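Local coordinates for protein trichothecene 3-O-acetyltransferase TRI101 (Fusarium sporotrichioides, PDB 2ZBA) that transfers an acetyl group from acetyl-CoA to the 3-hydroxyl of trichothecene mycotoxins during their biosynthesis, including that of T-2 toxin, at residues 302-307 / 315-320; 206-211 / 351-356. All coordinates share one frame; numbering follows the deposited sequence.

Both contacts meet at helix 348-363, at different depths. Interaction 1 (302-307 with 315-320) is buried beside the bound coenzyme A and T-2 toxin, whereas interaction 2 (206-211 with 351-356) lies on the surface, with centres about 13 Å apart. The helix joins them: one side receives the 206-211 loop, another packs against interaction 1. Two probable hydrogen bonds tie the layers, Arg354 NH2 to Met320 O at 2.6 Å and Arg352 NE to Pro306 O at 2.7 Å. Pro206 also packs against Met307. The outer contact therefore touches the pocket-lining contact and holds no residue of the pocket itself.

Interaction 1: residues 302-307 / 315-320; sequences DMRGPM and GLLQNM. With COA (coenzyme A), chain E.
Gly315 O takes a hydrogen bond from Arg304 NH2 (2.9 Å), lying near the guanidinium plane. Arg304 NH1 is salt-bridged to Asp302 OD1 at 3.2 Å. That oxygen also accepts Arg304 N at 3.0 Å, from the opposite face of the carboxylate, a capping bond at the turn into a short, weakly bonded helix. The long arginine suits this place because it also reaches Tyr313 O and, in a salt bridge, Asp169 of the BAHD HXXXD motif.

Leu317 O accepts Met303 N at 2.9 Å, CD1 presses tightly on Met303 CB at 3.5 Å, and CB lies over a face of the Arg304 guanidinium. Its branched end reaches Met307 CG; both methionines are selenomethionine.

Gln318 makes an antiparallel, non-hydrogen-bonded pair with Asp302. CG stands anti to the backbone N (chi1 -176°), on the same face as the Asp302 side chain, and the chain runs on extended, carrying the amide to the pocket shared by coenzyme A and T-2. Asp302 N donates to coenzyme A O9P at 2.6 Å.

Asn319 CB meets Met303 CG at 3.9 Å, while its amide bonds Gln220 and Thr355. Strand 318-326 is the outermost strand of its sheet, beside strand 294-302, with helix 348-363 packed behind.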
loop_
_atom_site.group_PDB
_atom_site.type_symbol
_atom_site.label_atom_id
_atom_site.label_comp_id
_atom_site.label_asym_id
_atom_site.label_seq_id
_atom_site.Cartn_x
_atom_site.Cartn_y
_atom_site.Cartn_z
ATOM N N ASP A 302 0.225 -5.212 -8.489
ATOM C CA ASP A 302 1.642 -5.460 -8.635
ATOM C C ASP A 302 1.982 -5.866 -10.083
ATOM O O ASP A 302 1.511 -6.896 -10.573
ATOM C CB ASP A 302 2.044 -6.569 -7.653
ATOM C CG ASP A 302 3.498 -6.943 -7.747
ATOM O OD1 ASP A 302 4.270 -6.186 -8.351
ATOM O OD2 ASP A 302 3.864 -8.015 -7.208
HETATM N N MSE A 303 2.835 -5.073 -10.739
HETATM C CA MSE A 303 3.230 -5.341 -12.129
HETATM C C MSE A 303 4.461 -6.231 -12.290
HETATM O O MSE A 303 4.891 -6.467 -13.409
HETATM C CB MSE A 303 3.437 -4.038 -12.914
HETATM C CG MSE A 303 2.136 -3.363 -13.319
HETATM SE SE MSE A 303 0.988 -4.603 -14.236
HETATM C CE MSE A 303 2.181 -4.954 -15.846
ATOM N N ARG A 304 5.030 -6.723 -11.187
ATOM C CA ARG A 304 6.266 -7.522 -11.257
ATOM C C ARG A 304 6.089 -8.827 -12.049
ATOM O O ARG A 304 6.836 -9.086 -12.971
ATOM C CB ARG A 304 6.819 -7.810 -9.853
ATOM C CG ARG A 304 7.580 -6.667 -9.220
ATOM C CD ARG A 304 7.531 -6.791 -7.693
ATOM N NE ARG A 304 8.220 -5.674 -7.066
ATOM C CZ ARG A 304 7.711 -4.453 -6.920
ATOM N NH1 ARG A 304 6.485 -4.178 -7.323
ATOM N NH2 ARG A 304 8.437 -3.511 -6.347
ATOM N N GLY A 305 5.085 -9.627 -11.688
ATOM C CA GLY A 305 4.729 -10.859 -12.408
ATOM C C GLY A 305 4.489 -10.705 -13.908
ATOM O O GLY A 305 5.248 -11.248 -14.715
ATOM N N PRO A 306 3.448 -9.941 -14.291
ATOM C CA PRO A 306 3.176 -9.642 -15.693
ATOM C C PRO A 306 4.366 -9.045 -16.470
ATOM O O PRO A 306 4.548 -9.368 -17.647
ATOM C CB PRO A 306 2.004 -8.648 -15.617
ATOM C CG PRO A 306 1.329 -8.964 -14.323
ATOM C CD PRO A 306 2.440 -9.337 -13.397
HETATM N N MSE A 307 5.176 -8.193 -15.834
HETATM C CA MSE A 307 6.358 -7.616 -16.516
HETATM C C MSE A 307 7.529 -8.587 -16.701
HETATM O O MSE A 307 8.477 -8.287 -17.430
HETATM C CB MSE A 307 6.879 -6.363 -15.794
HETATM C CG MSE A 307 6.083 -5.086 -16.015
HETATM SE SE MSE A 307 5.605 -4.643 -17.892
HETATM C CE MSE A 307 7.171 -4.748 -18.637
ATOM N N GLY A 315 11.594 -1.579 -6.299
ATOM C CA GLY A 315 11.206 -0.298 -6.843
ATOM C C GLY A 315 9.720 -0.062 -6.837
ATOM O O GLY A 315 8.988 -0.635 -6.026
ATOM N N LEU A 316 9.277 0.833 -7.710
ATOM C CA LEU A 316 7.852 1.066 -7.901
ATOM C C LEU A 316 7.458 0.482 -9.255
ATOM O O LEU A 316 7.862 0.988 -10.309
ATOM C CB LEU A 316 7.472 2.554 -7.823
ATOM C CG LEU A 316 5.950 2.649 -8.078
ATOM C CD1 LEU A 316 5.159 3.282 -6.987
ATOM C CD2 LEU A 316 5.604 3.229 -9.452
ATOM N N LEU A 317 6.663 -0.579 -9.194
ATOM C CA LEU A 317 6.251 -1.321 -10.354
ATOM C C LEU A 317 4.818 -1.766 -10.108
ATOM O O LEU A 317 4.539 -2.909 -9.748
ATOM C CB LEU A 317 7.209 -2.501 -10.597
ATOM C CG LEU A 317 6.958 -3.306 -11.868
ATOM C CD1 LEU A 317 6.509 -2.402 -13.066
ATOM C CD2 LEU A 317 8.166 -4.127 -12.210
ATOM N N GLN A 318 3.916 -0.820 -10.303
ATOM C CA GLN A 318 2.535 -0.958 -9.915
ATOM C C GLN A 318 1.722 -0.293 -11.013
ATOM O O GLN A 318 2.236 0.587 -11.717
ATOM C CB GLN A 318 2.347 -0.207 -8.597
ATOM C CG GLN A 318 0.984 -0.302 -7.950
ATOM C CD GLN A 318 0.943 0.422 -6.612
ATOM O OE1 GLN A 318 0.956 -0.217 -5.555
ATOM N NE2 GLN A 318 0.932 1.760 -6.648
ATOM N N ASN A 319 0.482 -0.742 -11.183
ATOM C CA ASN A 319 -0.511 -0.017 -11.957
ATOM C C ASN A 319 -1.838 -0.238 -11.248
ATOM O O ASN A 319 -1.861 -0.769 -10.134
ATOM C CB ASN A 319 -0.541 -0.554 -13.399
ATOM C CG ASN A 319 -1.056 0.470 -14.403
ATOM O OD1 ASN A 319 -1.743 1.426 -14.044
ATOM N ND2 ASN A 319 -0.729 0.259 -15.674
HETATM N N MSE A 320 -2.936 0.165 -11.875
HETATM C CA MSE A 320 -4.250 -0.074 -11.345
HETATM C C MSE A 320 -5.105 -0.624 -12.476
HETATM O O MSE A 320 -4.798 -0.442 -13.658
HETATM C CB MSE A 320 -4.855 1.214 -10.768
HETATM C CG MSE A 320 -4.078 1.826 -9.559
HETATM SE SE MSE A 320 -5.135 3.150 -8.607
HETATM C CE MSE A 320 -5.641 2.093 -7.028
HETATM N N1A COA E . -8.107 -21.679 -11.134
HETATM C C2A COA E . -8.670 -21.496 -9.882
HETATM N N3A COA E . -8.073 -20.620 -8.985
HETATM C C4A COA E . -6.943 -19.936 -9.327
HETATM C C5A COA E . -6.366 -20.119 -10.583
HETATM C C6A COA E . -6.958 -21.003 -11.496
HETATM N N6A COA E . -6.365 -21.272 -12.663
HETATM N N7A COA E . -5.267 -19.333 -10.649
HETATM C C8A COA E . -5.139 -18.669 -9.475
HETATM N N9A COA E . -6.171 -19.027 -8.647
HETATM C C1B COA E . -6.478 -18.456 -7.315
HETATM C C2B COA E . -5.485 -18.921 -6.256
HETATM O O2B COA E . -5.883 -20.153 -5.691
HETATM C C3B COA E . -5.502 -17.752 -5.288
HETATM O O3B COA E . -6.759 -17.767 -4.663
HETATM P P3B COA E . -7.035 -17.609 -3.082
HETATM O O7A COA E . -6.188 -16.457 -2.582
HETATM O O8A COA E . -6.611 -18.848 -2.342
HETATM O O9A COA E . -8.498 -17.311 -2.993
HETATM C C4B COA E . -5.599 -16.573 -6.233
HETATM O O4B COA E . -6.391 -17.033 -7.315
HETATM C C5B COA E . -4.285 -16.034 -6.774
HETATM O O5B COA E . -4.640 -15.091 -7.779
HETATM P P1A COA E . -3.806 -13.727 -7.982
HETATM O O1A COA E . -2.367 -14.018 -8.272
HETATM O O2A COA E . -4.453 -12.802 -8.985
HETATM O O3A COA E . -3.754 -12.997 -6.527
HETATM P P2A COA E . -4.966 -12.250 -5.766
HETATM O O4A COA E . -4.936 -12.727 -4.330
HETATM O O5A COA E . -6.319 -12.372 -6.423
HETATM O O6A COA E . -4.592 -10.692 -5.806
HETATM C CBP COA E . -4.240 -8.568 -6.886
HETATM C CCP COA E . -5.018 -9.883 -6.893
HETATM C CDP COA E . -4.890 -7.682 -5.824
HETATM C CEP COA E . -4.343 -7.930 -8.281
HETATM C CAP COA E . -2.786 -8.870 -6.514
HETATM O OAP COA E . -2.195 -9.724 -7.483
HETATM C C9P COA E . -1.902 -7.657 -6.335
HETATM O O9P COA E . -1.307 -7.074 -7.456
HETATM N N8P COA E . -1.663 -7.202 -5.103
HETATM C C7P COA E . -0.823 -6.028 -4.884
HETATM C C6P COA E . -1.589 -4.714 -5.040
HETATM C C5P COA E . -0.659 -3.543 -4.769
HETATM O O5P COA E . 0.223 -3.209 -5.599
HETATM N N4P COA E . -0.822 -2.892 -3.624
HETATM C C3P COA E . 0.337 -2.279 -2.979
HETATM C C2P COA E . 0.201 -0.766 -2.834
HETATM S S1P COA E . 1.773 0.148 -2.886
#

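Interaction 2: residues 206-211 / 351-356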
loop_
_atom_site.group_PDB
_atom_site.type_symbol
_atom_site.label_atom_id
_atom_site.label_comp_id
_atom_site.label_asym_id
_atom_site.label_seq_id
_atom_site.Cartn_x
_atom_site.Cartn_y
_atom_site.Cartn_z
ATOM N N PRO A 206 9.973 -2.070 -20.442
ATOM C CA PRO A 206 10.456 -1.710 -21.779
ATOM C C PRO A 206 9.569 -0.676 -22.459
ATOM O O PRO A 206 8.337 -0.776 -22.419
ATOM C CB PRO A 206 10.418 -3.054 -22.536
ATOM C CG PRO A 206 10.523 -4.089 -21.475
ATOM C CD PRO A 206 9.691 -3.514 -20.344
ATOM N N LEU A 207 10.188 0.332 -23.065
ATOM C CA LEU A 207 9.423 1.383 -23.739
ATOM C C LEU A 207 8.906 0.867 -25.083
ATOM O O LEU A 207 9.521 -0.019 -25.694
ATOM C CB LEU A 207 10.269 2.652 -23.908
ATOM C CG LEU A 207 10.178 3.832 -22.923
ATOM C CD1 LEU A 207 9.648 3.504 -21.505
ATOM C CD2 LEU A 207 11.510 4.551 -22.889
ATOM N N LEU A 208 7.766 1.402 -25.522
ATOM C CA LEU A 208 7.161 1.018 -26.804
ATOM C C LEU A 208 7.825 1.749 -27.967
ATOM O O LEU A 208 7.999 2.974 -27.906
ATOM C CB LEU A 208 5.654 1.313 -26.793
ATOM C CG LEU A 208 4.835 0.550 -25.743
ATOM C CD1 LEU A 208 3.400 1.024 -25.750
ATOM C CD2 LEU A 208 4.902 -0.956 -25.970
ATOM N N GLU A 209 8.185 1.007 -29.019
ATOM C CA GLU A 209 8.986 1.570 -30.139
ATOM C C GLU A 209 8.295 2.722 -30.862
ATOM O O GLU A 209 8.909 3.765 -31.098
ATOM C CB GLU A 209 9.422 0.489 -31.133
ATOM N N ASN A 210 7.023 2.537 -31.203
ATOM C CA ASN A 210 6.195 3.613 -31.712
ATOM C C ASN A 210 4.947 3.645 -30.863
ATOM O O ASN A 210 4.298 2.595 -30.626
ATOM C CB ASN A 210 5.820 3.394 -33.183
ATOM N N TYR A 211 4.622 4.841 -30.383
ATOM C CA TYR A 211 3.510 5.034 -29.456
ATOM C C TYR A 211 3.019 6.479 -29.466
ATOM O O TYR A 211 3.820 7.429 -29.381
ATOM C CB TYR A 211 3.902 4.628 -28.026
ATOM C CG TYR A 211 2.801 4.916 -27.029
ATOM C CD1 TYR A 211 1.638 4.134 -27.001
ATOM C CD2 TYR A 211 2.889 6.014 -26.157
ATOM C CE1 TYR A 211 0.590 4.415 -26.094
ATOM C CE2 TYR A 211 1.840 6.307 -25.256
ATOM C CZ TYR A 211 0.706 5.488 -25.229
ATOM O OH TYR A 211 -0.327 5.764 -24.360
ATOM N N LEU A 351 -2.468 -5.889 -19.113
ATOM C CA LEU A 351 -1.770 -5.195 -18.015
ATOM C C LEU A 351 -0.414 -4.658 -18.464
ATOM O O LEU A 351 -0.055 -3.501 -18.177
ATOM C CB LEU A 351 -1.560 -6.117 -16.804
ATOM C CG LEU A 351 -2.784 -6.526 -15.980
ATOM C CD1 LEU A 351 -2.402 -7.557 -14.942
ATOM C CD2 LEU A 351 -3.397 -5.311 -15.336
ATOM N N ARG A 352 0.350 -5.522 -19.139
ATOM C CA ARG A 352 1.635 -5.136 -19.722
ATOM C C ARG A 352 1.563 -3.955 -20.665
ATOM O O ARG A 352 2.338 -2.995 -20.543
ATOM C CB ARG A 352 2.237 -6.308 -20.467
ATOM C CG ARG A 352 3.256 -7.004 -19.659
ATOM C CD ARG A 352 4.069 -7.909 -20.504
ATOM N NE ARG A 352 3.732 -9.279 -20.194
ATOM C CZ ARG A 352 2.845 -10.002 -20.848
ATOM N NH1 ARG A 352 2.212 -9.487 -21.892
ATOM N NH2 ARG A 352 2.618 -11.247 -20.468
ATOM N N ARG A 353 0.638 -4.049 -21.618
ATOM C CA ARG A 353 0.406 -3.001 -22.614
ATOM C C ARG A 353 0.073 -1.659 -21.962
ATOM O O ARG A 353 0.676 -0.651 -22.272
ATOM C CB ARG A 353 -0.705 -3.406 -23.607
ATOM C CG ARG A 353 -0.993 -2.328 -24.674
ATOM C CD ARG A 353 0.253 -2.006 -25.530
ATOM N NE ARG A 353 -0.038 -0.969 -26.538
ATOM C CZ ARG A 353 0.665 -0.726 -27.640
ATOM N NH1 ARG A 353 1.745 -1.449 -27.966
ATOM N NH2 ARG A 353 0.275 0.261 -28.437
ATOM N N ARG A 354 -0.891 -1.665 -21.051
ATOM C CA ARG A 354 -1.318 -0.452 -20.359
ATOM C C ARG A 354 -0.152 0.173 -19.559
ATOM O O ARG A 354 -0.030 1.398 -19.487
ATOM C CB ARG A 354 -2.508 -0.767 -19.438
ATOM C CG ARG A 354 -3.845 -1.113 -20.176
ATOM C CD ARG A 354 -4.965 -1.476 -19.192
ATOM N NE ARG A 354 -5.111 -0.423 -18.187
ATOM C CZ ARG A 354 -4.865 -0.566 -16.886
ATOM N NH1 ARG A 354 -4.495 -1.750 -16.378
ATOM N NH2 ARG A 354 -4.972 0.492 -16.084
ATOM N N THR A 355 0.690 -0.675 -18.966
ATOM C CA THR A 355 1.794 -0.235 -18.100
ATOM C C THR A 355 2.930 0.339 -18.939
ATOM O O THR A 355 3.478 1.407 -18.627
ATOM C CB THR A 355 2.289 -1.390 -17.185
ATOM O OG1 THR A 355 1.228 -1.787 -16.301
ATOM C CG2 THR A 355 3.480 -0.970 -16.316
ATOM N N GLN A 356 3.267 -0.372 -20.013
ATOM C CA GLN A 356 4.275 0.089 -20.974
ATOM C C GLN A 356 3.801 1.343 -21.688
ATOM O O GLN A 356 4.615 2.205 -21.992
ATOM C CB GLN A 356 4.604 -0.996 -22.012
ATOM C CG GLN A 356 5.294 -2.243 -21.412
ATOM C CD GLN A 356 5.762 -3.206 -22.483
ATOM O OE1 GLN A 356 6.793 -2.981 -23.158
ATOM N NE2 GLN A 356 4.995 -4.282 -22.670
HETATM O O HOH W 1 1.994 1.285 -30.323
#
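Leu208 and Arg353 meet because of how each side chain leaves its backbone. Leu208 CG lies beside the backbone N and anti to the carbonyl carbon (chi1 -62°), which sets CG against the helix. Arg353 has CG anti to the backbone N (chi1 180°), and a bend at chi2 (60°) places CD. Leu208 CD1 sits over the centre of the guanidinium, 3.7 Å above its plane. A branched leucine suits this spot: CD1 covers the flat face, while CG packs on Gln356 CB at 4.0 Å, the two side chains crossing at about a right angle.

The edge of the guanidinium meets a water: Arg353 NH2 donates to it at 2.7 Å, and this water donates to Asn210 O, also at 2.7 Å, bridging loop and helix. Tyr211 CD1 is 4.3 Å from Arg353 NH2, which lies near the ring plane at its edge, so no cation-pi stack forms. The tyrosine hydroxyl bonds Glu216. At the start of the loop, Pro206 O approaches Gln356 CG at 3.5 Å.

This is surface packing, with no regular strand or helix in the loop. Residues 206-211 belong to the connection between helix 191-197 and strand 237-244 and lie along helix 348-363, where Leu208 N bonds Thr360 OG1 and the Tyr211 ring rests on Ala357, Thr360 and Tyr361. Another side of that helix, through Leu351 and Arg354, packs on strand 318-326.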